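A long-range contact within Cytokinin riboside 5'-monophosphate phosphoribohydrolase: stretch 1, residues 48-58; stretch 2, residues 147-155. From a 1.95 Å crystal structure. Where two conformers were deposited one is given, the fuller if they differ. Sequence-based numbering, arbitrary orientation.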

# COMPACT_ATOMS: atom_id res chain seq x y z
N TRP C 48 14.59 -43.95 33.88
CA TRP C 48 14.31 -42.69 34.55
C TRP C 48 12.96 -42.67 35.23
O TRP C 48 12.81 -42.08 36.28
CB TRP C 48 14.38 -41.53 33.56
CG TRP C 48 14.36 -40.17 34.27
CD1 TRP C 48 13.39 -39.25 34.20
CD2 TRP C 48 15.37 -39.62 35.13
NE1 TRP C 48 13.74 -38.12 34.96
CE2 TRP C 48 14.94 -38.36 35.56
CE3 TRP C 48 16.61 -40.11 35.61
CZ2 TRP C 48 15.68 -37.57 36.41
CZ3 TRP C 48 17.37 -39.30 36.41
CH2 TRP C 48 16.90 -38.03 36.82
N ARG C 49 11.97 -43.27 34.61
CA ARG C 49 10.66 -43.35 35.25
C ARG C 49 10.70 -44.06 36.63
O ARG C 49 10.09 -43.62 37.59
CB ARG C 49 9.71 -44.11 34.35
CG ARG C 49 8.40 -44.43 35.02
CD ARG C 49 7.33 -44.02 34.06
NE ARG C 49 6.02 -44.09 34.65
CZ ARG C 49 5.10 -44.91 34.19
NH1 ARG C 49 5.43 -45.69 33.20
NH2 ARG C 49 3.88 -44.95 34.76
N VAL C 50 11.42 -45.17 36.68
CA VAL C 50 11.59 -45.93 37.95
C VAL C 50 12.32 -45.07 39.02
O VAL C 50 11.91 -45.02 40.20
CB VAL C 50 12.29 -47.27 37.61
CG1 VAL C 50 13.00 -47.87 38.77
CG2 VAL C 50 11.22 -48.24 37.01
N LEU C 51 13.37 -44.35 38.60
CA LEU C 51 14.04 -43.43 39.53
C LEU C 51 13.09 -42.33 40.02
O LEU C 51 13.06 -41.98 41.21
CB LEU C 51 15.27 -42.84 38.89
CG LEU C 51 16.42 -43.83 38.59
CD1 LEU C 51 17.58 -43.13 37.93
CD2 LEU C 51 16.89 -44.46 39.88
N ARG C 52 12.31 -41.78 39.10
CA ARG C 52 11.37 -40.73 39.45
C ARG C 52 10.31 -41.25 40.40
O ARG C 52 9.97 -40.60 41.40
CB ARG C 52 10.66 -40.19 38.24
CG ARG C 52 11.45 -39.28 37.41
CD ARG C 52 10.53 -38.50 36.50
NE ARG C 52 9.68 -37.53 37.18
CZ ARG C 52 8.96 -36.61 36.53
NH1 ARG C 52 8.23 -35.71 37.18
NH2 ARG C 52 8.99 -36.54 35.19
N ILE C 53 9.78 -42.41 40.08
CA ILE C 53 8.83 -43.11 41.01
C ILE C 53 9.41 -43.27 42.41
O ILE C 53 8.82 -42.85 43.39
CB ILE C 53 8.35 -44.43 40.40
CG1 ILE C 53 7.43 -44.16 39.19
CG2 ILE C 53 7.48 -45.25 41.36
CD1 ILE C 53 7.27 -45.40 38.34
N GLN C 54 10.63 -43.78 42.51
CA GLN C 54 11.28 -43.99 43.77
C GLN C 54 11.40 -42.68 44.49
O GLN C 54 11.21 -42.57 45.68
CB GLN C 54 12.71 -44.61 43.58
CG GLN C 54 13.33 -44.89 44.94
CD GLN C 54 14.71 -45.56 44.94
OE1 GLN C 54 15.72 -44.92 45.14
NE2 GLN C 54 14.73 -46.87 44.77
N SER C 55 11.68 -41.66 43.76
CA SER C 55 11.90 -40.31 44.31
C SER C 55 10.65 -39.77 44.97
O SER C 55 10.72 -39.13 46.02
CB SER C 55 12.34 -39.37 43.15
OG SER C 55 12.77 -38.11 43.61
N GLU C 56 9.52 -40.03 44.36
CA GLU C 56 8.29 -39.54 44.90
C GLU C 56 7.87 -40.27 46.17
O GLU C 56 7.39 -39.60 47.10
CB GLU C 56 7.20 -39.66 43.85
CG GLU C 56 7.34 -38.59 42.83
CD GLU C 56 6.00 -38.15 42.22
OE1 GLU C 56 4.94 -38.86 42.30
OE2 GLU C 56 6.07 -37.09 41.60
N PHE C 57 8.09 -41.62 46.23
CA PHE C 57 7.84 -42.35 47.44
C PHE C 57 8.75 -41.88 48.52
O PHE C 57 8.33 -41.65 49.63
CB PHE C 57 7.90 -43.88 47.26
CG PHE C 57 6.70 -44.45 46.56
CD1 PHE C 57 5.50 -44.66 47.27
CD2 PHE C 57 6.72 -44.76 45.22
CE1 PHE C 57 4.39 -45.19 46.65
CE2 PHE C 57 5.57 -45.27 44.58
CZ PHE C 57 4.40 -45.47 45.29
N VAL C 58 10.04 -41.77 48.22
CA VAL C 58 10.96 -41.31 49.24
C VAL C 58 10.60 -39.95 49.82
O VAL C 58 10.47 -39.82 51.02
CB VAL C 58 12.42 -41.32 48.70
CG1 VAL C 58 13.35 -40.65 49.69
CG2 VAL C 58 12.85 -42.71 48.39
N LEU C 147 2.66 -30.97 49.15
CA LEU C 147 3.60 -31.69 48.31
C LEU C 147 2.87 -31.86 47.01
O LEU C 147 1.63 -31.86 46.94
CB LEU C 147 3.94 -33.09 48.83
CG LEU C 147 4.77 -33.39 50.05
CD1 LEU C 147 4.13 -32.75 51.26
CD2 LEU C 147 4.83 -34.89 50.25
N ASN C 148 3.64 -32.08 45.97
CA ASN C 148 3.13 -32.23 44.62
C ASN C 148 3.66 -33.52 43.96
O ASN C 148 4.85 -33.77 43.97
CB ASN C 148 3.48 -30.97 43.81
CG ASN C 148 2.43 -29.89 43.96
OD1 ASN C 148 1.23 -30.17 44.07
ND2 ASN C 148 2.86 -28.67 43.98
N PHE C 149 2.77 -34.31 43.39
CA PHE C 149 3.11 -35.63 42.88
C PHE C 149 2.79 -35.67 41.40
O PHE C 149 1.74 -35.22 40.95
CB PHE C 149 2.29 -36.75 43.56
CG PHE C 149 2.60 -36.94 45.02
CD1 PHE C 149 2.01 -36.16 45.96
CD2 PHE C 149 3.56 -37.86 45.42
CE1 PHE C 149 2.35 -36.30 47.30
CE2 PHE C 149 3.87 -38.05 46.75
CZ PHE C 149 3.27 -37.27 47.71
N ARG C 150 3.73 -36.17 40.65
CA ARG C 150 3.51 -36.57 39.29
C ARG C 150 2.67 -37.87 39.12
O ARG C 150 1.94 -38.02 38.17
CB ARG C 150 4.93 -36.70 38.65
CG ARG C 150 5.05 -37.69 37.51
CD ARG C 150 4.41 -37.09 36.32
NE ARG C 150 4.82 -37.68 35.06
CZ ARG C 150 4.63 -37.06 33.90
NH1 ARG C 150 4.06 -35.86 33.91
NH2 ARG C 150 5.01 -37.63 32.76
N TYR C 151 2.85 -38.85 40.02
CA TYR C 151 2.32 -40.17 39.84
C TYR C 151 1.11 -40.35 40.73
O TYR C 151 1.22 -40.35 41.96
CB TYR C 151 3.41 -41.17 40.19
CG TYR C 151 4.53 -41.09 39.17
CD1 TYR C 151 4.35 -41.55 37.85
CD2 TYR C 151 5.74 -40.55 39.51
CE1 TYR C 151 5.40 -41.49 36.93
CE2 TYR C 151 6.76 -40.44 38.57
CZ TYR C 151 6.59 -40.92 37.30
OH TYR C 151 7.65 -40.80 36.41
N PHE C 152 -0.06 -40.48 40.12
CA PHE C 152 -1.33 -40.71 40.81
C PHE C 152 -1.21 -41.82 41.85
O PHE C 152 -1.67 -41.70 42.98
CB PHE C 152 -2.34 -41.08 39.71
CG PHE C 152 -3.74 -40.73 40.01
CD1 PHE C 152 -4.16 -39.41 39.96
CD2 PHE C 152 -4.68 -41.74 40.26
CE1 PHE C 152 -5.49 -39.08 40.25
CE2 PHE C 152 -6.02 -41.43 40.52
CZ PHE C 152 -6.42 -40.10 40.52
N PHE C 153 -0.48 -42.88 41.53
CA PHE C 153 -0.39 -44.02 42.42
C PHE C 153 0.44 -43.77 43.66
O PHE C 153 0.12 -44.31 44.71
CB PHE C 153 0.07 -45.30 41.71
CG PHE C 153 1.32 -45.15 40.91
CD1 PHE C 153 1.25 -44.71 39.57
CD2 PHE C 153 2.56 -45.41 41.45
CE1 PHE C 153 2.40 -44.58 38.82
CE2 PHE C 153 3.71 -45.26 40.72
CZ PHE C 153 3.63 -44.85 39.39
N ALA C 154 1.47 -42.94 43.56
CA ALA C 154 2.17 -42.52 44.76
C ALA C 154 1.35 -41.65 45.65
O ALA C 154 1.37 -41.79 46.88
CB ALA C 154 3.42 -41.79 44.42
N ARG C 155 0.71 -40.68 45.06
CA ARG C 155 -0.14 -39.81 45.83
C ARG C 155 -1.22 -40.63 46.60
O ARG C 155 -1.45 -40.35 47.78
CB ARG C 155 -0.79 -38.85 44.92
CG ARG C 155 -1.58 -37.84 45.63
CD ARG C 155 -2.75 -37.65 44.72
NE ARG C 155 -3.25 -36.33 44.80
CZ ARG C 155 -4.34 -35.96 44.20
NH1 ARG C 155 -5.04 -36.82 43.48
NH2 ARG C 155 -4.74 -34.76 44.36

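One helix (48-58) packs against the turn where a strand ends and a second helix begins (147-155), and Glu56 makes both hydrogen bonds between them. Its CA-to-CB bond points toward the turn; with chi1 m (-76°) and chi2 off-well (-149°), the carboxylate meets two successive backbone amides. Arg150 N donates to Glu56 OE2 (2.7 Å) and Tyr151 N to Glu56 OE1 (3.1 Å), both at favourable angles (159° and 157°), so both carboxylate oxygens accept a backbone NH. Glu56 OE1 also lies at the ring edges of Phe149 (CD2, 3.6 Å) and Tyr151 (CD2, 3.4 Å), near both ring planes.

Tyr151, chi1 m, lays its ring along the first helix. Ile53 CG1 sits over one face, 3.8 Å from the Tyr151 ring centroid and 10° off the normal, a CH-pi contact, while Arg52 CB approaches Tyr151 OH (3.6 Å) near the ring plane. Ile53, m then t, extends CD1 to the edge of Phe153 (CZ, 3.8 Å). Phe153 adopts chi1 p; its CA-to-CB bond points sideways, yet its ring end comes nearer the helix. Phe57, also sideways at CB, brings its ring over Ala154, whose CB lies 4.1 Å from the Phe57 ring centroid. Arg52 and Arg150 bring like charges close (Arg52 NH2 to Arg150 NE, 4.3 Å); Arg150 NH1 and NH2 are hydrogen-bonded elsewhere in the structure.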